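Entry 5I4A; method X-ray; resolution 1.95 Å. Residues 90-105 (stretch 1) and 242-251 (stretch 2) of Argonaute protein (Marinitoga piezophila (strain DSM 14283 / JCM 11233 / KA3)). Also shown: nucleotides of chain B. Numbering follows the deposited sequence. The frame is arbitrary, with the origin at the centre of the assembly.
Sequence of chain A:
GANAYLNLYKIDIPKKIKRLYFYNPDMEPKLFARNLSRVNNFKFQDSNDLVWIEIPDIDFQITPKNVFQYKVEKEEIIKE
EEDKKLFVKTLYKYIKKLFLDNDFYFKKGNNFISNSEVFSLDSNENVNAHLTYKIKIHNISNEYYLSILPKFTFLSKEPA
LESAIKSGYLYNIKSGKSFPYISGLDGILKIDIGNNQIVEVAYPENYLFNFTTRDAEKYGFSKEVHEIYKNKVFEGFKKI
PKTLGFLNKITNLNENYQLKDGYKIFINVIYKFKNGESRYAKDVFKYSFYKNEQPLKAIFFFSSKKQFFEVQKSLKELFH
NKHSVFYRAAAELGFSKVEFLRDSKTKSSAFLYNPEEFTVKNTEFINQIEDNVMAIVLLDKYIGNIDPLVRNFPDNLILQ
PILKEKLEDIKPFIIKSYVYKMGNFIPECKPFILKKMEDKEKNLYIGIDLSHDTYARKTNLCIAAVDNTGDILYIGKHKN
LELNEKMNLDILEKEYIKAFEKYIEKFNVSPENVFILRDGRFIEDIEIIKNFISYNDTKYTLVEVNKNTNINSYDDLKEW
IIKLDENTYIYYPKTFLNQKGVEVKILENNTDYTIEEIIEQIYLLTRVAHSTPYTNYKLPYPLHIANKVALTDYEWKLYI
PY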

ATOM      1  N   THR A  90      13.400 -21.812   5.868  1.00 33.23           N
ATOM      2  CA  THR A  90      13.065 -23.216   6.085  1.00 30.56           C
ATOM      3  C   THR A  90      11.699 -23.364   6.741  1.00 32.21           C
ATOM      4  O   THR A  90      10.907 -24.233   6.358  1.00 27.43           O
ATOM      5  N   LEU A  91      11.406 -22.525   7.737  1.00 28.49           N
ATOM      6  CA  LEU A  91      10.120 -22.607   8.422  1.00 32.70           C
ATOM      7  C   LEU A  91       8.971 -22.257   7.482  1.00 35.33           C
ATOM      8  O   LEU A  91       7.907 -22.887   7.528  1.00 32.14           O
ATOM      9  N   TYR A  92       9.170 -21.256   6.619  1.00 30.62           N
ATOM     10  CA  TYR A  92       8.156 -20.907   5.627  1.00 32.55           C
ATOM     11  C   TYR A  92       7.863 -22.080   4.701  1.00 32.74           C
ATOM     12  O   TYR A  92       6.699 -22.406   4.437  1.00 28.16           O
ATOM     13  N   LYS A  93       8.914 -22.726   4.191  1.00 24.22           N
ATOM     14  CA  LYS A  93       8.718 -23.878   3.319  1.00 32.64           C
ATOM     15  C   LYS A  93       8.066 -25.031   4.063  1.00 28.82           C
ATOM     16  O   LYS A  93       7.270 -25.778   3.481  1.00 29.36           O
ATOM     17  N   TYR A  94       8.379 -25.186   5.349  1.00 36.41           N
ATOM     18  CA  TYR A  94       7.787 -26.272   6.122  1.00 30.43           C
ATOM     19  C   TYR A  94       6.300 -26.036   6.354  1.00 35.27           C
ATOM     20  O   TYR A  94       5.504 -26.981   6.321  1.00 34.72           O
ATOM     21  N   ILE A  95       5.910 -24.782   6.597  1.00 32.73           N
ATOM     22  CA  ILE A  95       4.495 -24.462   6.760  1.00 33.51           C
ATOM     23  C   ILE A  95       3.745 -24.711   5.461  1.00 31.93           C
ATOM     24  O   ILE A  95       2.643 -25.274   5.458  1.00 39.14           O
ATOM     25  N   LYS A  96       4.335 -24.300   4.338  1.00 25.69           N
ATOM     26  CA  LYS A  96       3.721 -24.535   3.036  1.00 29.02           C
ATOM     27  C   LYS A  96       3.481 -26.020   2.799  1.00 34.86           C
ATOM     28  O   LYS A  96       2.402 -26.422   2.344  1.00 30.81           O
ATOM     29  N   LYS A  97       4.478 -26.854   3.105  1.00 26.22           N
ATOM     30  CA  LYS A  97       4.330 -28.293   2.907  1.00 29.05           C
ATOM     31  C   LYS A  97       3.156 -28.842   3.704  1.00 25.60           C
ATOM     32  O   LYS A  97       2.353 -29.626   3.187  1.00 34.75           O
ATOM     33  N   LEU A  98       3.041 -28.442   4.973  1.00 25.10           N
ATOM     34  CA  LEU A  98       1.963 -28.948   5.815  1.00 32.83           C
ATOM     35  C   LEU A  98       0.598 -28.569   5.250  1.00 36.98           C
ATOM     36  O   LEU A  98      -0.315 -29.401   5.194  1.00 39.20           O
ATOM     37  N   PHE A  99       0.441 -27.310   4.830  1.00 34.75           N
ATOM     38  CA  PHE A  99      -0.807 -26.886   4.203  1.00 38.12           C
ATOM     39  C   PHE A  99      -1.076 -27.681   2.930  1.00 41.56           C
ATOM     40  O   PHE A  99      -2.186 -28.183   2.721  1.00 50.10           O
ATOM     41  N   LEU A 100      -0.067 -27.801   2.063  1.00 41.29           N
ATOM     42  CA  LEU A 100      -0.242 -28.557   0.827  1.00 36.26           C
ATOM     43  C   LEU A 100      -0.509 -30.030   1.117  1.00 38.98           C
ATOM     44  O   LEU A 100      -1.294 -30.675   0.412  1.00 37.97           O
ATOM     45  N   ASP A 101       0.136 -30.581   2.150  1.00 42.31           N
ATOM     46  CA  ASP A 101      -0.120 -31.965   2.534  1.00 36.85           C
ATOM     47  C   ASP A 101      -1.547 -32.170   3.021  1.00 44.55           C
ATOM     48  O   ASP A 101      -2.056 -33.295   2.961  1.00 42.10           O
ATOM     49  N   ASN A 102      -2.198 -31.119   3.515  1.00 37.22           N
ATOM     50  CA  ASN A 102      -3.598 -31.186   3.901  1.00 37.55           C
ATOM     51  C   ASN A 102      -4.515 -30.629   2.820  1.00 36.35           C
ATOM     52  O   ASN A 102      -5.639 -30.211   3.116  1.00 38.25           O
ATOM     53  N   ASP A 103      -4.041 -30.613   1.572  1.00 52.11           N
ATOM     54  CA  ASP A 103      -4.819 -30.299   0.377  1.00 63.42           C
ATOM     55  C   ASP A 103      -5.294 -28.852   0.330  1.00 64.77           C
ATOM     56  O   ASP A 103      -6.282 -28.545  -0.347  1.00 64.11           O
ATOM     57  N   PHE A 104      -4.613 -27.948   1.028  1.00 54.15           N
ATOM     58  CA  PHE A 104      -4.827 -26.527   0.804  1.00 45.60           C
ATOM     59  C   PHE A 104      -4.166 -26.108  -0.502  1.00 42.38           C
ATOM     60  O   PHE A 104      -3.129 -26.647  -0.898  1.00 40.50           O
ATOM     61  N   TYR A 105      -4.781 -25.143  -1.180  1.00 38.89           N
ATOM     62  CA  TYR A 105      -4.136 -24.506  -2.316  1.00 39.97           C
ATOM     63  C   TYR A 105      -3.231 -23.389  -1.821  1.00 42.56           C
ATOM     64  O   TYR A 105      -3.564 -22.678  -0.870  1.00 41.64           O
ATOM     65  N   LYS A 242      -9.006 -26.212  15.196  1.00 50.24           N
ATOM     66  CA  LYS A 242      -9.443 -27.454  14.568  1.00 56.39           C
ATOM     67  C   LYS A 242      -9.043 -27.513  13.096  1.00 54.29           C
ATOM     68  O   LYS A 242      -8.455 -28.502  12.646  1.00 57.87           O
ATOM     69  N   THR A 243      -9.353 -26.460  12.335  1.00 51.34           N
ATOM     70  CA  THR A 243      -9.101 -26.484  10.896  1.00 47.54           C
ATOM     71  C   THR A 243      -7.609 -26.566  10.592  1.00 46.88           C
ATOM     72  O   THR A 243      -7.197 -27.245   9.644  1.00 46.57           O
ATOM     73  N   LEU A 244      -6.781 -25.892  11.389  1.00 46.65           N
ATOM     74  CA  LEU A 244      -5.336 -25.893  11.195  1.00 46.02           C
ATOM     75  C   LEU A 244      -4.619 -26.805  12.184  1.00 46.76           C
ATOM     76  O   LEU A 244      -3.464 -26.548  12.534  1.00 45.70           O
ATOM     77  N   GLY A 245      -5.284 -27.878  12.626  1.00 49.70           N
ATOM     78  CA  GLY A 245      -4.714 -28.725  13.661  1.00 49.39           C
ATOM     79  C   GLY A 245      -3.346 -29.274  13.308  1.00 46.22           C
ATOM     80  O   GLY A 245      -2.486 -29.430  14.179  1.00 50.50           O
ATOM     81  N   PHE A 246      -3.120 -29.566  12.025  1.00 45.85           N
ATOM     82  CA  PHE A 246      -1.822 -30.074  11.589  1.00 45.30           C
ATOM     83  C   PHE A 246      -0.676 -29.138  11.958  1.00 45.27           C
ATOM     84  O   PHE A 246       0.480 -29.574  11.993  1.00 44.42           O
ATOM     85  N   LEU A 247      -0.968 -27.865  12.234  1.00 50.82           N
ATOM     86  CA  LEU A 247       0.058 -26.943  12.707  1.00 44.40           C
ATOM     87  C   LEU A 247       0.457 -27.194  14.155  1.00 44.64           C
ATOM     88  O   LEU A 247       1.369 -26.522  14.646  1.00 44.31           O
ATOM     89  N   ASN A 248      -0.192 -28.138  14.846  1.00 45.20           N
ATOM     90  CA  ASN A 248       0.228 -28.486  16.199  1.00 47.67           C
ATOM     91  C   ASN A 248       1.685 -28.921  16.245  1.00 46.18           C
ATOM     92  O   ASN A 248       2.299 -28.896  17.317  1.00 44.94           O
ATOM     93  N   LYS A 249       2.245 -29.317  15.100  1.00 54.73           N
ATOM     94  CA  LYS A 249       3.647 -29.711  15.041  1.00 63.91           C
ATOM     95  C   LYS A 249       4.565 -28.594  15.526  1.00 62.99           C
ATOM     96  O   LYS A 249       5.565 -28.858  16.205  1.00 57.44           O
ATOM     97  N   ILE A 250       4.244 -27.344  15.202  1.00 54.46           N
ATOM     98  CA  ILE A 250       5.141 -26.227  15.483  1.00 45.59           C
ATOM     99  C   ILE A 250       4.569 -25.215  16.467  1.00 43.95           C
ATOM    100  O   ILE A 250       5.321 -24.342  16.928  1.00 43.02           O
ATOM    101  N   THR A 251       3.286 -25.285  16.817  1.00 43.92           N
ATOM    102  CA  THR A 251       2.731 -24.287  17.721  1.00 48.24           C
ATOM    103  C   THR A 251       1.486 -24.842  18.400  1.00 48.27           C
ATOM    104  O   THR A 251       0.872 -25.801  17.928  1.00 47.82           O
TER

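The contact between the two stretches is almost wholly apolar. It buries 588 Å², and no hydrogen bond crosses it.

Aromatic contacts centre on Phe-246, which points toward the helix with chi1 p. Its edge meets the face of Phe-99 (chi1 m), with ring centroids 5.1 Å apart and planes at 84°. Its CZ lies 3.7 Å from Phe-99 CD1. The edge of Phe-246 also turns to the face of Phe-104 (chi1 m) in an offset arrangement, with centroids 5.8 Å apart. One face of the Phe-246 ring is covered by Asn-102, whose CB makes a CH-pi contact 4.3 Å from the ring centroid.

Aliphatic side chains fill the space around these rings. Leu-98 (m, t) points toward stretch 2, and its CB is 3.8 Å from Phe-246 CD1. Leu-244 (m, t) starts sideways, but its CD2 reaches Phe-99 CE1 at 3.6 Å and Phe-104 CZ at 4.0 Å. Leu-247 (m, t) brings CD2 to 4.2 Å from Leu-98 CD1. Farther along, Ile-250 (p, t) points in. Its CD1 is 3.7 Å from Ile-95 CG1, and its CG2 is 3.6 Å from Tyr-94 CE2, at the edge of that ring. Lys-249 lies alongside with its aliphatic chain: its CD is 3.2 Å from Tyr-94 OH.

Two side-chain hydrogen bonds lie within stretch 1. Asn-102 (chi1 m) donates from ND2 to Leu-98 O at 2.6 Å, which holds its amide over the Phe-246 face; ND2 is 3.2 Å from Phe-246 CG. Lys-97 NZ forms a salt bridge with Asp-101 OD2 at 2.6 Å, one helical turn on and outside the contact. Thr-243 OG1 is bonded elsewhere in the structure.

The bound nucleotide A11 of chain B is met by residues that do not touch stretch 2. Tyr-92 OH donates to A11 OP2 at 3.2 Å, and A11 C8 lies over one face of the tyrosine ring. Lys-93 CG approaches A11 C2 at 3.7 Å.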

ATOM      1  CB  THR A  90      14.140 -23.877   6.942  1.00 29.55           C
ATOM      2  OG1 THR A  90      15.428 -23.649   6.354  1.00 32.98           O
ATOM      3  CG2 THR A  90      13.893 -25.373   7.051  1.00 30.10           C
ATOM      4  CB  LEU A  91      10.129 -21.685   9.640  1.00 28.74           C
ATOM      5  CG  LEU A  91       9.007 -21.815  10.667  1.00 35.60           C
ATOM      6  CD1 LEU A  91       8.895 -23.241  11.168  1.00 33.01           C
ATOM      7  CD2 LEU A  91       9.267 -20.865  11.820  1.00 31.80           C
ATOM      8  CB  TYR A  92       8.611 -19.690   4.822  1.00 32.11           C
ATOM      9  CG  TYR A  92       8.063 -18.372   5.320  1.00 30.90           C
ATOM     10  CD1 TYR A  92       6.697 -18.178   5.478  1.00 29.58           C
ATOM     11  CD2 TYR A  92       8.914 -17.321   5.632  1.00 27.46           C
ATOM     12  CE1 TYR A  92       6.194 -16.972   5.932  1.00 26.58           C
ATOM     13  CE2 TYR A  92       8.422 -16.113   6.086  1.00 29.57           C
ATOM     14  CZ  TYR A  92       7.063 -15.942   6.233  1.00 32.87           C
ATOM     15  OH  TYR A  92       6.574 -14.739   6.687  1.00 32.46           O
ATOM     16  CB  LYS A  93      10.054 -24.315   2.719  1.00 33.38           C
ATOM     17  CG  LYS A  93      10.709 -23.264   1.834  1.00 32.10           C
ATOM     18  CD  LYS A  93      12.113 -23.681   1.426  1.00 31.26           C
ATOM     19  CE  LYS A  93      12.101 -24.979   0.637  1.00 43.05           C
ATOM     20  NZ  LYS A  93      13.481 -25.408   0.279  1.00 50.19           N
ATOM     21  CB  TYR A  94       8.517 -26.437   7.451  1.00 33.86           C
ATOM     22  CG  TYR A  94       7.967 -27.572   8.272  1.00 43.02           C
ATOM     23  CD1 TYR A  94       7.960 -28.865   7.770  1.00 48.80           C
ATOM     24  CD2 TYR A  94       7.445 -27.355   9.538  1.00 47.92           C
ATOM     25  CE1 TYR A  94       7.453 -29.911   8.506  1.00 50.94           C
ATOM     26  CE2 TYR A  94       6.935 -28.400  10.284  1.00 50.21           C
ATOM     27  CZ  TYR A  94       6.942 -29.675   9.761  1.00 52.31           C
ATOM     28  OH  TYR A  94       6.439 -30.724  10.492  1.00 63.31           O
ATOM     29  CB  ILE A  95       4.335 -23.007   7.241  1.00 28.50           C
ATOM     30  CG1 ILE A  95       4.763 -22.891   8.704  1.00 35.57           C
ATOM     31  CG2 ILE A  95       2.901 -22.518   7.043  1.00 22.84           C
ATOM     32  CD1 ILE A  95       5.319 -21.538   9.060  1.00 42.39           C
ATOM     33  CB  LYS A  96       4.609 -23.949   1.939  1.00 25.92           C
ATOM     34  CG  LYS A  96       4.091 -24.146   0.528  1.00 34.24           C
ATOM     35  CD  LYS A  96       5.065 -23.554  -0.477  1.00 35.53           C
ATOM     36  CE  LYS A  96       4.505 -23.594  -1.882  1.00 36.86           C
ATOM     37  NZ  LYS A  96       5.409 -22.905  -2.838  1.00 47.85           N
ATOM     38  CB  LYS A  97       5.617 -29.021   3.298  1.00 31.73           C
ATOM     39  CG  LYS A  97       5.402 -30.510   3.521  1.00 30.77           C
ATOM     40  CD  LYS A  97       6.668 -31.222   3.955  1.00 37.24           C
ATOM     41  CE  LYS A  97       6.377 -32.687   4.261  1.00 33.63           C
ATOM     42  NZ  LYS A  97       5.641 -33.344   3.141  1.00 31.61           N
ATOM     43  CB  LEU A  98       2.125 -28.427   7.241  1.00 27.30           C
ATOM     44  CG  LEU A  98       3.288 -29.018   8.038  1.00 32.02           C
ATOM     45  CD1 LEU A  98       3.347 -28.411   9.431  1.00 33.76           C
ATOM     46  CD2 LEU A  98       3.167 -30.532   8.115  1.00 34.59           C
ATOM     47  CB  PHE A  99      -0.760 -25.388   3.895  1.00 34.10           C
ATOM     48  CG  PHE A  99      -1.175 -24.511   5.046  1.00 33.67           C
ATOM     49  CD1 PHE A  99      -2.514 -24.243   5.281  1.00 27.66           C
ATOM     50  CD2 PHE A  99      -0.225 -23.943   5.879  1.00 28.45           C
ATOM     51  CE1 PHE A  99      -2.899 -23.430   6.331  1.00 28.49           C
ATOM     52  CE2 PHE A  99      -0.605 -23.130   6.932  1.00 30.73           C
ATOM     53  CZ  PHE A  99      -1.944 -22.873   7.159  1.00 30.63           C
ATOM     54  CB  LEU A 100       0.985 -28.399  -0.071  1.00 38.77           C
ATOM     55  CG  LEU A 100       1.224 -27.029  -0.715  1.00 46.53           C
ATOM     56  CD1 LEU A 100       2.485 -27.053  -1.566  1.00 37.51           C
ATOM     57  CD2 LEU A 100       0.027 -26.603  -1.549  1.00 46.11           C
ATOM     58  CB  ASP A 101       0.858 -32.416   3.622  1.00 32.63           C
ATOM     59  CG  ASP A 101       2.246 -32.700   3.080  1.00 35.57           C
ATOM     60  OD1 ASP A 101       2.415 -32.715   1.844  1.00 29.59           O
ATOM     61  OD2 ASP A 101       3.165 -32.922   3.895  1.00 40.26           O
ATOM     62  CB  ASN A 102      -3.812 -30.468   5.233  1.00 36.37           C
ATOM     63  CG  ASN A 102      -3.167 -31.204   6.395  1.00 44.96           C
ATOM     64  OD1 ASN A 102      -3.808 -32.014   7.066  1.00 51.58           O
ATOM     65  ND2 ASN A 102      -1.889 -30.932   6.631  1.00 37.96           N
ATOM     66  CB  ASP A 103      -6.010 -31.251   0.222  1.00 71.66           C
ATOM     67  CG  ASP A 103      -6.083 -31.863  -1.164  1.00 78.86           C
ATOM     68  OD1 ASP A 103      -5.225 -32.711  -1.490  1.00 74.88           O
ATOM     69  OD2 ASP A 103      -6.997 -31.494  -1.929  1.00 86.73           O
ATOM     70  CB  PHE A 104      -4.251 -25.701   1.954  1.00 45.60           C
ATOM     71  CG  PHE A 104      -5.100 -25.697   3.195  1.00 47.48           C
ATOM     72  CD1 PHE A 104      -5.271 -26.852   3.940  1.00 36.38           C
ATOM     73  CD2 PHE A 104      -5.707 -24.529   3.629  1.00 48.37           C
ATOM     74  CE1 PHE A 104      -6.046 -26.848   5.087  1.00 37.91           C
ATOM     75  CE2 PHE A 104      -6.483 -24.517   4.776  1.00 53.13           C
ATOM     76  CZ  PHE A 104      -6.653 -25.678   5.505  1.00 52.28           C
ATOM     77  CB  TYR A 105      -5.170 -23.941  -3.291  1.00 45.59           C
ATOM     78  CG  TYR A 105      -5.902 -24.984  -4.101  1.00 52.35           C
ATOM     79  CD1 TYR A 105      -5.442 -26.294  -4.162  1.00 53.12           C
ATOM     80  CD2 TYR A 105      -7.050 -24.658  -4.812  1.00 53.25           C
ATOM     81  CE1 TYR A 105      -6.114 -27.253  -4.900  1.00 58.23           C
ATOM     82  CE2 TYR A 105      -7.724 -25.606  -5.555  1.00 55.04           C
ATOM     83  CZ  TYR A 105      -7.255 -26.902  -5.596  1.00 59.96           C
ATOM     84  OH  TYR A 105      -7.927 -27.845  -6.340  1.00 61.63           O
ATOM     85  CB  LYS A 242     -10.956 -27.612  14.719  1.00 60.02           C
ATOM     86  CG  LYS A 242     -11.500 -28.877  14.086  1.00 57.43           C
ATOM     87  CD  LYS A 242     -12.913 -29.174  14.554  1.00 59.25           C
ATOM     88  CE  LYS A 242     -13.369 -30.528  14.044  1.00 59.28           C
ATOM     89  NZ  LYS A 242     -12.342 -31.574  14.313  1.00 57.85           N
ATOM     90  CB  THR A 243      -9.722 -25.249  10.238  1.00 49.97           C
ATOM     91  OG1 THR A 243     -11.133 -25.237  10.487  1.00 56.34           O
ATOM     92  CG2 THR A 243      -9.484 -25.255   8.733  1.00 51.28           C
ATOM     93  CB  LEU A 244      -4.791 -24.469  11.295  1.00 45.64           C
ATOM     94  CG  LEU A 244      -5.402 -23.445  10.341  1.00 45.51           C
ATOM     95  CD1 LEU A 244      -4.707 -22.104  10.488  1.00 45.08           C
ATOM     96  CD2 LEU A 244      -5.327 -23.939   8.903  1.00 45.19           C
ATOM     97  CB  PHE A 246      -1.830 -30.318  10.078  1.00 44.97           C
ATOM     98  CG  PHE A 246      -2.248 -29.120   9.271  1.00 44.77           C
ATOM     99  CD1 PHE A 246      -1.321 -28.162   8.892  1.00 44.17           C
ATOM    100  CD2 PHE A 246      -3.568 -28.957   8.886  1.00 45.17           C
ATOM    101  CE1 PHE A 246      -1.705 -27.063   8.150  1.00 43.99           C
ATOM    102  CE2 PHE A 246      -3.958 -27.860   8.141  1.00 44.99           C
ATOM    103  CZ  PHE A 246      -3.025 -26.912   7.774  1.00 44.40           C
ATOM    104  CB  LEU A 247      -0.413 -25.495  12.556  1.00 44.35           C
ATOM    105  CG  LEU A 247      -0.580 -24.944  11.137  1.00 45.09           C
ATOM    106  CD1 LEU A 247      -0.844 -23.448  11.186  1.00 43.90           C
ATOM    107  CD2 LEU A 247       0.642 -25.250  10.286  1.00 43.33           C
ATOM    108  CB  ASN A 248      -0.662 -29.596  16.772  1.00 53.46           C
ATOM    109  CG  ASN A 248      -0.248 -30.988  16.307  1.00 55.19           C
ATOM    110  OD1 ASN A 248       0.191 -31.178  15.171  1.00 57.09           O
ATOM    111  ND2 ASN A 248      -0.389 -31.969  17.191  1.00 65.83           N
ATOM    112  CB  LYS A 249       4.008 -30.125  13.612  1.00 66.08           C
ATOM    113  CG  LYS A 249       3.462 -31.490  13.206  1.00 63.67           C
ATOM    114  CD  LYS A 249       3.725 -31.809  11.739  1.00 57.59           C
ATOM    115  CE  LYS A 249       3.591 -33.304  11.482  1.00 49.93           C
ATOM    116  NZ  LYS A 249       3.419 -33.624  10.039  1.00 44.60           N
ATOM    117  CB  ILE A 250       5.579 -25.509  14.187  1.00 46.55           C
ATOM    118  CG1 ILE A 250       4.372 -24.915  13.458  1.00 42.60           C
ATOM    119  CG2 ILE A 250       6.346 -26.461  13.279  1.00 45.06           C
ATOM    120  CD1 ILE A 250       4.748 -24.085  12.244  1.00 43.83           C
ATOM    121  CB  THR A 251       2.402 -22.982  16.982  1.00 49.50           C
ATOM    122  OG1 THR A 251       2.123 -21.945  17.932  1.00 53.38           O
ATOM    123  CG2 THR A 251       1.196 -23.167  16.074  1.00 44.27           C
TER
ATOM    124  P     A B  11       8.572 -12.434   4.486  1.00 83.25           P
ATOM    125  OP1   A B  11       7.341 -13.011   3.893  1.00 87.55           O
ATOM    126  OP2   A B  11       8.862 -12.629   5.930  1.00 78.26           O
ATOM    127  O5'   A B  11       9.800 -12.991   3.644  1.00 76.37           O
ATOM    128  C5'   A B  11      11.133 -12.862   4.112  1.00 73.83           C
ATOM    129  C4'   A B  11      12.042 -13.819   3.392  1.00 77.77           C
ATOM    130  O4'   A B  11      11.713 -15.174   3.797  1.00 76.15           O
ATOM    131  C3'   A B  11      11.882 -13.819   1.878  1.00 82.43           C
ATOM    132  O3'   A B  11      12.646 -12.817   1.214  1.00 87.17           O
ATOM    133  C2'   A B  11      12.246 -15.247   1.488  1.00 79.99           C
ATOM    134  O2'   A B  11      13.654 -15.431   1.432  1.00 78.23           O
ATOM    135  C1'   A B  11      11.701 -16.030   2.676  1.00 75.76           C
ATOM    136  N9    A B  11      10.312 -16.466   2.448  1.00 62.06           N
ATOM    137  C8    A B  11       9.136 -15.787   2.671  1.00 51.09           C
ATOM    138  N7    A B  11       8.063 -16.476   2.358  1.00 50.51           N
ATOM    139  C5    A B  11       8.579 -17.686   1.899  1.00 52.43           C
ATOM    140  C6    A B  11       7.982 -18.861   1.413  1.00 53.98           C
ATOM    141  N6    A B  11       6.657 -19.031   1.297  1.00 53.84           N
ATOM    142  N1    A B  11       8.799 -19.868   1.046  1.00 55.73           N
ATOM    143  C2    A B  11      10.126 -19.720   1.156  1.00 55.93           C
ATOM    144  N3    A B  11      10.805 -18.668   1.595  1.00 54.59           N
ATOM    145  C4    A B  11       9.960 -17.685   1.951  1.00 57.78           C